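Side-chain contacts in tubulin-like protein CetZ (Methanosaeta thermophila, PDB 3ZID), which binds GTP, is thought to hydrolyse it, and probably takes part in controlling archaeal cell shape: residues A[149-152]-A[153-157]; A[175-178]-A[179-182]; A[224-227]-A[228-232]; A[262-265]-A[266-269]. One frame throughout, in Å; residues are numbered along the deposited sequence.

Contact 1: residues A[149-152]-A[153-157]; sequences GTIY and LQNAA
Thr150 and Gln154 run side by side on one flank of the helix, pointing the same way, the methyl of the first beside the amide of the second. Thr150 CG2 stands anti to the backbone N (OG1 at chi1 -53°), which turns it toward Gln154 NE2, 3.2 Å off. The Gln154 chain is extended beyond CG, and its CG passes 3.1 Å from Thr150 O before the amide fans out: NE2 by Thr150, OE1 3.9 Å from Ile151 CD1. With an alanine here the amide would be gone, and the methyls Thr150 CG2 and Ile151 CD1 would probably lose the flat group lying against them. Solvent reaches this flank: Ile151 is exposed and Thr150 and Gln154 partly so, though these two also touch Ala338 and Ile339 of helix 326-369. Two other faces are buried. On one, Leu153 packs against Leu331 and Ala335 of that helix, its CG 3.4 Å from Gly149 O. On another, Asn155 has ND2 3.4 Å from Ile151 CG2 but not bonded to the nearby Ile151 O; the backbone oxygens of Ala77 and Ser113 hold that nitrogen instead. Beneath the side chains, i to i+4 bonds repeat from Leu153 N to Gly149 O through Ala156 N to Tyr152 O, and the straightest is Asn155 N to Ile151 O (2.9 Å, 166°). Gly149 is the N-cap, and the Tyr152 side chain comes to about 4 Å (nearest atoms) from the bound GDP. These opening turns belong to helix 150-165, the crossover helix between strands 136-143 and 172-175 in a beta-alpha-beta unit of the tubulin/FtsZ GTPase domain.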
loop_
_atom_site.group_PDB
_atom_site.type_symbol
_atom_site.label_atom_id
_atom_site.label_comp_id
_atom_site.label_asym_id
_atom_site.label_seq_id
_atom_site.Cartn_x
_atom_site.Cartn_y
_atom_site.Cartn_z
ATOM N N GLY A 149 4.446 -6.912 16.463
ATOM C CA GLY A 149 3.676 -7.759 17.349
ATOM C C GLY A 149 2.537 -8.571 16.768
ATOM O O GLY A 149 2.170 -8.461 15.599
ATOM N N THR A 150 1.959 -9.380 17.645
ATOM C CA THR A 150 0.865 -10.273 17.323
ATOM C C THR A 150 -0.356 -9.571 16.754
ATOM O O THR A 150 -0.952 -10.049 15.795
ATOM C CB THR A 150 0.421 -11.026 18.593
ATOM O OG1 THR A 150 1.558 -11.654 19.197
ATOM C CG2 THR A 150 -0.639 -12.060 18.269
ATOM N N ILE A 151 -0.741 -8.460 17.376
ATOM C CA ILE A 151 -1.899 -7.690 16.949
ATOM C C ILE A 151 -1.709 -7.120 15.550
ATOM O O ILE A 151 -2.623 -7.136 14.729
ATOM C CB ILE A 151 -2.215 -6.552 17.932
ATOM C CG1 ILE A 151 -2.747 -7.149 19.231
ATOM C CG2 ILE A 151 -3.292 -5.640 17.372
ATOM C CD1 ILE A 151 -4.012 -7.993 19.034
ATOM N N TYR A 152 -0.515 -6.615 15.292
ATOM C CA TYR A 152 -0.193 -6.077 13.983
ATOM C C TYR A 152 -0.365 -7.148 12.898
ATOM O O TYR A 152 -0.976 -6.896 11.845
ATOM C CB TYR A 152 1.222 -5.507 13.997
ATOM C CG TYR A 152 1.287 -4.112 14.586
ATOM C CD1 TYR A 152 0.123 -3.421 14.925
ATOM C CD2 TYR A 152 2.506 -3.498 14.840
ATOM C CE1 TYR A 152 0.175 -2.141 15.472
ATOM C CE2 TYR A 152 2.569 -2.220 15.391
ATOM C CZ TYR A 152 1.400 -1.551 15.707
ATOM O OH TYR A 152 1.466 -0.287 16.253
ATOM N N LEU A 153 0.148 -8.346 13.162
ATOM C CA LEU A 153 0.038 -9.430 12.191
ATOM C C LEU A 153 -1.399 -9.889 11.988
ATOM O O LEU A 153 -1.813 -10.178 10.867
ATOM C CB LEU A 153 0.922 -10.612 12.570
ATOM C CG LEU A 153 2.406 -10.319 12.737
ATOM C CD1 LEU A 153 3.142 -11.595 13.117
ATOM C CD2 LEU A 153 2.963 -9.738 11.451
ATOM N N GLN A 154 -2.154 -9.958 13.074
ATOM C CA GLN A 154 -3.546 -10.371 12.998
ATOM C C GLN A 154 -4.400 -9.387 12.241
ATOM O O GLN A 154 -5.222 -9.776 11.423
ATOM C CB GLN A 154 -4.149 -10.535 14.387
ATOM C CG GLN A 154 -3.557 -11.603 15.252
ATOM C CD GLN A 154 -4.256 -11.641 16.591
ATOM O OE1 GLN A 154 -5.247 -10.934 16.798
ATOM N NE2 GLN A 154 -3.736 -12.441 17.517
ATOM N N ASN A 155 -4.209 -8.110 12.549
ATOM C CA ASN A 155 -4.918 -7.037 11.892
ATOM C C ASN A 155 -4.632 -7.083 10.403
ATOM O O ASN A 155 -5.532 -6.897 9.576
ATOM C CB ASN A 155 -4.464 -5.692 12.458
ATOM C CG ASN A 155 -5.068 -5.393 13.812
ATOM O OD1 ASN A 155 -5.996 -6.067 14.246
ATOM N ND2 ASN A 155 -4.556 -4.355 14.477
ATOM N N ALA A 156 -3.357 -7.309 10.072
ATOM C CA ALA A 156 -2.921 -7.356 8.675
ATOM C C ALA A 156 -3.684 -8.413 7.894
ATOM O O ALA A 156 -4.244 -8.139 6.838
ATOM C CB ALA A 156 -1.436 -7.621 8.599
ATOM N N ALA A 157 -3.755 -9.611 8.460
ATOM C CA ALA A 157 -4.411 -10.732 7.797
ATOM C C ALA A 157 -5.869 -10.453 7.496
ATOM O O ALA A 157 -6.335 -10.712 6.383
ATOM C CB ALA A 157 -4.271 -12.010 8.634
#

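Contact 2: residues A[175-178]-A[179-182]. With GDP (guanosine-5'-diphosphate), chain C.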
loop_
_atom_site.group_PDB
_atom_site.type_symbol
_atom_site.label_atom_id
_atom_site.label_comp_id
_atom_site.label_asym_id
_atom_site.label_seq_id
_atom_site.Cartn_x
_atom_site.Cartn_y
_atom_site.Cartn_z
ATOM N N ASP A 175 5.751 -3.447 1.222
ATOM C CA ASP A 175 6.246 -4.334 2.274
ATOM C C ASP A 175 7.277 -3.638 3.158
ATOM O O ASP A 175 8.433 -3.518 2.784
ATOM C CB ASP A 175 6.846 -5.595 1.665
ATOM C CG ASP A 175 7.248 -6.632 2.724
ATOM O OD1 ASP A 175 6.981 -6.415 3.931
ATOM O OD2 ASP A 175 7.789 -7.688 2.337
ATOM N N ASN A 176 6.857 -3.191 4.341
ATOM C CA ASN A 176 7.775 -2.499 5.247
ATOM C C ASN A 176 9.017 -3.340 5.548
ATOM O O ASN A 176 10.115 -2.811 5.677
ATOM C CB ASN A 176 7.086 -2.127 6.569
ATOM C CG ASN A 176 6.412 -0.761 6.538
ATOM O OD1 ASN A 176 6.454 -0.041 5.533
ATOM N ND2 ASN A 176 5.765 -0.401 7.654
ATOM N N GLN A 177 8.837 -4.651 5.650
ATOM C CA GLN A 177 9.939 -5.525 6.029
ATOM C C GLN A 177 11.021 -5.543 4.978
ATOM O O GLN A 177 12.191 -5.314 5.273
ATOM C CB GLN A 177 9.436 -6.951 6.296
ATOM C CG GLN A 177 10.503 -7.897 6.850
ATOM C CD GLN A 177 11.161 -7.361 8.113
ATOM O OE1 GLN A 177 10.475 -6.965 9.061
ATOM N NE2 GLN A 177 12.497 -7.349 8.134
ATOM N N TYR A 178 10.622 -5.788 3.740
ATOM C CA TYR A 178 11.578 -5.844 2.655
ATOM C C TYR A 178 12.257 -4.485 2.479
ATOM O O TYR A 178 13.445 -4.414 2.158
ATOM C CB TYR A 178 10.868 -6.245 1.364
ATOM C CG TYR A 178 11.824 -6.399 0.205
ATOM C CD1 TYR A 178 12.748 -7.441 0.185
ATOM C CD2 TYR A 178 11.849 -5.471 -0.839
ATOM C CE1 TYR A 178 13.635 -7.586 -0.866
ATOM C CE2 TYR A 178 12.748 -5.602 -1.891
ATOM C CZ TYR A 178 13.634 -6.663 -1.898
ATOM O OH TYR A 178 14.532 -6.806 -2.936
ATOM N N LEU A 179 11.519 -3.409 2.743
ATOM C CA LEU A 179 12.033 -2.066 2.485
ATOM C C LEU A 179 12.761 -1.500 3.701
ATOM O O LEU A 179 13.457 -0.489 3.599
ATOM C CB LEU A 179 10.903 -1.128 2.054
ATOM C CG LEU A 179 10.177 -1.510 0.753
ATOM C CD1 LEU A 179 9.062 -0.518 0.426
ATOM C CD2 LEU A 179 11.148 -1.607 -0.420
ATOM N N LYS A 180 12.631 -2.199 4.829
ATOM C CA LYS A 180 13.229 -1.824 6.112
ATOM C C LYS A 180 14.708 -1.483 6.005
ATOM O O LYS A 180 15.498 -2.258 5.458
ATOM C CB LYS A 180 13.081 -2.974 7.110
ATOM C CG LYS A 180 13.553 -2.670 8.526
ATOM C CD LYS A 180 13.476 -3.921 9.384
ATOM C CE LYS A 180 14.579 -4.910 8.947
ATOM N NZ LYS A 180 14.699 -6.147 9.794
ATOM N N ARG A 181 15.060 -0.307 6.524
ATOM C CA ARG A 181 16.433 0.202 6.525
ATOM C C ARG A 181 16.614 1.006 7.797
ATOM O O ARG A 181 15.641 1.321 8.472
ATOM C CB ARG A 181 16.735 1.090 5.310
ATOM C CG ARG A 181 16.494 0.453 3.962
ATOM C CD ARG A 181 17.401 -0.738 3.760
ATOM N NE ARG A 181 16.780 -1.738 2.900
ATOM C CZ ARG A 181 16.886 -1.732 1.578
ATOM N NH1 ARG A 181 17.588 -0.778 0.977
ATOM N NH2 ARG A 181 16.293 -2.673 0.855
ATOM N N PHE A 182 17.865 1.308 8.124
ATOM C CA PHE A 182 18.221 2.117 9.291
ATOM C C PHE A 182 17.976 1.431 10.622
ATOM O O PHE A 182 17.751 2.105 11.624
ATOM C CB PHE A 182 17.533 3.486 9.264
ATOM C CG PHE A 182 17.722 4.224 7.979
ATOM C CD1 PHE A 182 18.959 4.751 7.642
ATOM C CD2 PHE A 182 16.668 4.388 7.101
ATOM C CE1 PHE A 182 19.138 5.432 6.458
ATOM C CE2 PHE A 182 16.844 5.075 5.907
ATOM C CZ PHE A 182 18.078 5.594 5.589
HETATM P PB GDP C . -3.362 3.539 12.607
HETATM O O1B GDP C . -3.997 3.219 11.265
HETATM O O2B GDP C . -3.105 5.030 12.715
HETATM O O3B GDP C . -4.309 3.083 13.703
HETATM O O3A GDP C . -2.008 2.696 12.776
HETATM P PA GDP C . -0.726 2.897 11.829
HETATM O O1A GDP C . 0.380 3.563 12.571
HETATM O O2A GDP C . -1.041 3.589 10.521
HETATM O "O5'" GDP C . -0.406 1.371 11.515
HETATM C "C5'" GDP C . 0.764 0.786 12.064
HETATM C "C4'" GDP C . 1.481 0.049 10.942
HETATM O "O4'" GDP C . 1.910 1.017 9.983
HETATM C "C3'" GDP C . 2.716 -0.608 11.496
HETATM O "O3'" GDP C . 2.996 -1.722 10.651
HETATM C "C2'" GDP C . 3.756 0.464 11.322
HETATM O "O2'" GDP C . 5.042 -0.133 11.194
HETATM C "C1'" GDP C . 3.338 1.102 10.013
HETATM N N9 GDP C . 3.640 2.528 9.888
HETATM C C8 GDP C . 3.311 3.514 10.745
HETATM N N7 GDP C . 3.703 4.715 10.257
HETATM C C5 GDP C . 4.292 4.484 9.066
HETATM C C6 GDP C . 4.908 5.298 8.015
HETATM O O6 GDP C . 5.005 6.524 8.151
HETATM N N1 GDP C . 5.375 4.677 6.933
HETATM C C2 GDP C . 5.300 3.349 6.773
HETATM N N2 GDP C . 5.812 2.812 5.646
HETATM N N3 GDP C . 4.745 2.517 7.688
HETATM C C4 GDP C . 4.230 3.040 8.823
HETATM O O HOH W 1 15.127 -5.098 5.119
#
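One short helical turn sets the backbone, with Leu179 N bonded to Asp175 O (3.1 Å) almost in line with the carbonyl and Lys180 N reaching Gln177 O from above the carbonyl plane, as the chain leaves the helix at Lys180. Asp175 is the N-cap: its OD1 receives Gln177 N at 3.1 Å, from above the carboxylate plane. From the first turn Asn176 points its amide at the guanine of GDP, and both ends are used. OD1 accepts from GDP N2 at 2.9 Å while ND2 donates to GDP N3 at 3.1 Å, a nearly straight bond (166°). This paired grip fixes which way round the amide lies and recognises the exocyclic amine and N3 of the base; Asn176 belongs to the GTP site of the tubulin/FtsZ fold, in which Asn194 and Glu148 also bond the nucleotide. Leu179, with CG beside its backbone N (chi1 -62°), folds back so that CG lies close to Asp175 O, and its CD2 meets Tyr178 CD2 at 3.9 Å; the same leucine packs on Ile193 of helix 186-210. On the outer side Gln177 and Lys180 run alongside, pointing the same way. Gln177 NE2 and Lys180 NZ come within 3.0 Å, but both are donors and no bond joins them; Gln177 OE1 takes Arg146 N. A water bridges the loop's start, 2.9 Å from both Gln177 O and Lys180 O. Arg181 NE makes a weak bond back to Lys180 O, and the edge of its guanidinium faces Tyr178 O, with NH2 3.6 Å from that oxygen.

Contact 3: residues A[224-227]-A[228-232]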
loop_
_atom_site.group_PDB
_atom_site.type_symbol
_atom_site.label_atom_id
_atom_site.label_comp_id
_atom_site.label_asym_id
_atom_site.label_seq_id
_atom_site.Cartn_x
_atom_site.Cartn_y
_atom_site.Cartn_z
ATOM N N VAL A 224 -4.260 -4.267 -15.866
ATOM C CA VAL A 224 -3.164 -4.798 -15.065
ATOM C C VAL A 224 -3.605 -5.015 -13.609
ATOM O O VAL A 224 -3.479 -6.106 -13.084
ATOM C CB VAL A 224 -1.922 -3.873 -15.122
ATOM C CG1 VAL A 224 -0.866 -4.335 -14.135
ATOM C CG2 VAL A 224 -1.353 -3.847 -16.539
ATOM N N MET A 225 -4.174 -3.988 -12.982
ATOM C CA MET A 225 -4.474 -4.029 -11.551
ATOM C C MET A 225 -5.498 -5.095 -11.201
ATOM O O MET A 225 -5.482 -5.655 -10.104
ATOM C CB MET A 225 -4.987 -2.667 -11.071
ATOM C CG MET A 225 -3.991 -1.512 -11.222
ATOM S SD MET A 225 -2.566 -1.774 -10.157
ATOM C CE MET A 225 -3.347 -1.565 -8.570
ATOM N N ASN A 226 -6.382 -5.387 -12.143
ATOM C CA ASN A 226 -7.431 -6.370 -11.913
ATOM C C ASN A 226 -7.073 -7.763 -12.392
ATOM O O ASN A 226 -7.916 -8.640 -12.430
ATOM C CB ASN A 226 -8.739 -5.908 -12.537
ATOM C CG ASN A 226 -9.341 -4.738 -11.800
ATOM O OD1 ASN A 226 -9.288 -4.681 -10.578
ATOM N ND2 ASN A 226 -9.880 -3.778 -12.538
ATOM N N GLY A 227 -5.816 -7.976 -12.750
ATOM C CA GLY A 227 -5.409 -9.296 -13.195
ATOM C C GLY A 227 -5.075 -10.201 -12.020
ATOM O O GLY A 227 -4.917 -9.738 -10.891
ATOM N N GLY A 228 -4.997 -11.500 -12.282
ATOM C CA GLY A 228 -4.478 -12.449 -11.315
ATOM C C GLY A 228 -5.106 -12.363 -9.933
ATOM O O GLY A 228 -6.324 -12.437 -9.803
ATOM N N LEU A 229 -4.268 -12.176 -8.913
ATOM C CA LEU A 229 -4.707 -12.056 -7.511
ATOM C C LEU A 229 -5.385 -10.743 -7.166
ATOM O O LEU A 229 -5.876 -10.591 -6.048
ATOM C CB LEU A 229 -3.515 -12.157 -6.559
ATOM C CG LEU A 229 -2.651 -13.404 -6.492
ATOM C CD1 LEU A 229 -1.519 -13.125 -5.527
ATOM C CD2 LEU A 229 -3.473 -14.601 -6.049
ATOM N N ARG A 230 -5.342 -9.787 -8.097
ATOM C CA ARG A 230 -5.829 -8.419 -7.885
ATOM C C ARG A 230 -5.012 -7.711 -6.817
ATOM O O ARG A 230 -5.497 -6.832 -6.090
ATOM C CB ARG A 230 -7.320 -8.399 -7.556
ATOM C CG ARG A 230 -8.183 -8.853 -8.709
ATOM C CD ARG A 230 -9.602 -9.065 -8.260
ATOM N NE ARG A 230 -10.219 -7.844 -7.754
ATOM C CZ ARG A 230 -10.876 -6.978 -8.516
ATOM N NH1 ARG A 230 -10.995 -7.187 -9.823
ATOM N NH2 ARG A 230 -11.417 -5.900 -7.972
ATOM N N MET A 231 -3.754 -8.122 -6.725
ATOM C CA MET A 231 -2.791 -7.450 -5.887
ATOM C C MET A 231 -1.542 -7.302 -6.712
ATOM O O MET A 231 -1.240 -8.144 -7.557
ATOM C CB MET A 231 -2.450 -8.304 -4.672
ATOM C CG MET A 231 -3.551 -8.489 -3.673
ATOM S SD MET A 231 -2.994 -9.709 -2.480
ATOM C CE MET A 231 -4.168 -9.536 -1.160
ATOM N N GLY A 232 -0.778 -6.258 -6.427
ATOM C CA GLY A 232 0.432 -6.017 -7.179
ATOM C C GLY A 232 1.312 -5.057 -6.445
ATOM O O GLY A 232 1.167 -4.848 -5.241
#
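The guanidinium of Arg230 lies nearly parallel to the side-chain amide of Asn226 and offset from it, the two planes only 7° apart, with Asn226 OD1 over its face. Asn226 stands just before, and Arg230 at the end of, a type II' beta turn from Gly227 to Arg230, which carries the chain from helix 219-225 into strand 232-238. Asn226 OD1 is 3.1 Å from Arg230 NH1 and 3.5 Å from Arg230 CZ. An oxygen over the face meets no N-H head on, so the pair is not hydrogen-bonded and the attraction is probably one of charge against the amide dipole. The bend at chi3 of Arg230 (62°) folds the chain back over the asparagine, and on the way CG passes 3.7 Å from Asn226 O. A serine in its place would be too short to span this gap, and the Asn226 amide would probably lose the flat cover and the positive charge beside its oxygen. At the amide's other end, Asn226 ND2 makes a weak bond to Asp169 OD1, while Glu167 touches the Arg230 side chain. The turn closes with Arg230 N bonded to Gly227 O at 2.8 Å. Its first corner, Gly228, has a positive phi of 51°, as this turn type requires, a value that suits glycine. Leu229, at the second corner, turns away and packs on Leu322 of strand 315-322. At the helix end, Arg230 CA lies 3.6 Å from Met225 O, its hydrogen aimed at that oxygen in a CA-H...O contact.

Contact 4: residues A[262-265]-A[266-269]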
loop_
_atom_site.group_PDB
_atom_site.type_symbol
_atom_site.label_atom_id
_atom_site.label_comp_id
_atom_site.label_asym_id
_atom_site.label_seq_id
_atom_site.Cartn_x
_atom_site.Cartn_y
_atom_site.Cartn_z
ATOM N N PRO A 262 8.570 -7.567 -2.524
ATOM C CA PRO A 262 9.558 -8.444 -3.174
ATOM C C PRO A 262 8.974 -9.583 -4.013
ATOM O O PRO A 262 9.259 -10.749 -3.730
ATOM C CB PRO A 262 10.330 -9.042 -1.991
ATOM C CG PRO A 262 9.357 -9.044 -0.871
ATOM C CD PRO A 262 8.506 -7.794 -1.068
ATOM N N ALA A 263 8.193 -9.259 -5.038
ATOM C CA ALA A 263 7.737 -10.274 -5.990
ATOM C C ALA A 263 8.917 -10.764 -6.837
ATOM O O ALA A 263 9.850 -10.016 -7.131
ATOM C CB ALA A 263 6.635 -9.737 -6.870
ATOM N N ASN A 264 8.904 -12.042 -7.178
ATOM C CA ASN A 264 9.959 -12.617 -8.006
ATOM C C ASN A 264 9.462 -12.785 -9.429
ATOM O O ASN A 264 8.807 -13.780 -9.747
ATOM C CB ASN A 264 10.437 -13.962 -7.444
ATOM C CG ASN A 264 11.699 -14.488 -8.140
ATOM O OD1 ASN A 264 11.969 -14.188 -9.307
ATOM N ND2 ASN A 264 12.465 -15.290 -7.418
ATOM N N VAL A 265 9.752 -11.795 -10.271
ATOM C CA VAL A 265 9.317 -11.799 -11.660
ATOM C C VAL A 265 9.949 -12.947 -12.469
ATOM O O VAL A 265 9.291 -13.565 -13.314
ATOM C CB VAL A 265 9.597 -10.417 -12.345
ATOM C CG1 VAL A 265 9.277 -10.472 -13.815
ATOM C CG2 VAL A 265 8.776 -9.332 -11.685
ATOM N N ASP A 266 11.218 -13.244 -12.216
ATOM C CA ASP A 266 11.868 -14.327 -12.949
ATOM C C ASP A 266 11.183 -15.666 -12.680
ATOM O O ASP A 266 11.222 -16.562 -13.515
ATOM C CB ASP A 266 13.361 -14.413 -12.624
ATOM C CG ASP A 266 14.138 -13.204 -13.106
ATOM O OD1 ASP A 266 13.652 -12.492 -14.015
ATOM O OD2 ASP A 266 15.243 -12.971 -12.573
ATOM N N ALA A 267 10.546 -15.790 -11.517
ATOM C CA ALA A 267 9.846 -17.021 -11.156
ATOM C C ALA A 267 8.439 -17.090 -11.749
ATOM O O ALA A 267 7.732 -18.074 -11.563
ATOM C CB ALA A 267 9.786 -17.173 -9.647
ATOM N N GLY A 268 8.037 -16.042 -12.453
ATOM C CA GLY A 268 6.714 -15.980 -13.053
ATOM C C GLY A 268 5.568 -15.607 -12.114
ATOM O O GLY A 268 4.410 -15.922 -12.394
ATOM N N GLU A 269 5.879 -14.896 -11.030
ATOM C CA GLU A 269 4.862 -14.457 -10.066
ATOM C C GLU A 269 4.001 -13.286 -10.559
ATOM O O GLU A 269 2.954 -12.996 -9.980
ATOM C CB GLU A 269 5.513 -14.114 -8.731
ATOM C CG GLU A 269 6.224 -15.315 -8.110
ATOM C CD GLU A 269 6.783 -15.035 -6.730
ATOM O OE1 GLU A 269 6.879 -13.847 -6.333
ATOM O OE2 GLU A 269 7.127 -16.012 -6.038
#
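With CG anti to the backbone N (chi1 -170°), Asn264 swings its amide over the turn that follows, while Glu269, CG beside its own N and the chain extended beyond (chi2 -175°), sends its carboxylate back to the start of the same turn. There Glu269 OE1 takes Asn264 N at 2.8 Å in an almost straight bond (174°), although the donor comes from above the carboxylate plane. Asn264 OD1 accepts from Ala267 N at 3.1 Å, again from above the plane, and Asn264 CG packs on Ala267 CB at 3.6 Å. The backbone beneath is a Schellman motif. Gly268 N bonds to Val265 O at 2.9 Å, and Glu269 N reaches Asn264 O in a weak bond of 3.4 Å. Gly268 takes the positive phi that reverses the chain in such a motif, just ahead of strand 270-279 in the mixed sheet. Val265 is buried on the other flank, against Leu320 of strand 315-322 and Ile300. Asp266 lies at the exposed outer side of the turn, its CB 3.6 Å from Asn264 OD1.

How the contacts relate
Along the chain the four contacts come in series; none encloses or crosses another, and each is a local contact along a helix or round a turn. Contact 1 starts the helix leading from strand 136-143 toward strand 172-175, and contact 2 begins at the end of that last strand, so both flank the GDP, their centres about 17 Å apart. Contact 3 then turns the chain into strand 232-238, at one edge of the mixed sheet, and contact 4 precedes strand 270-279 within it; their nearest atoms are about 6 Å apart. Contacts 2 and 4 meet directly: Pro262 packs its CB on Tyr178 CD1 at 3.6 Å, joining the short helix after edge strand 172-175 of the parallel sheet to the loop before strand 270-279.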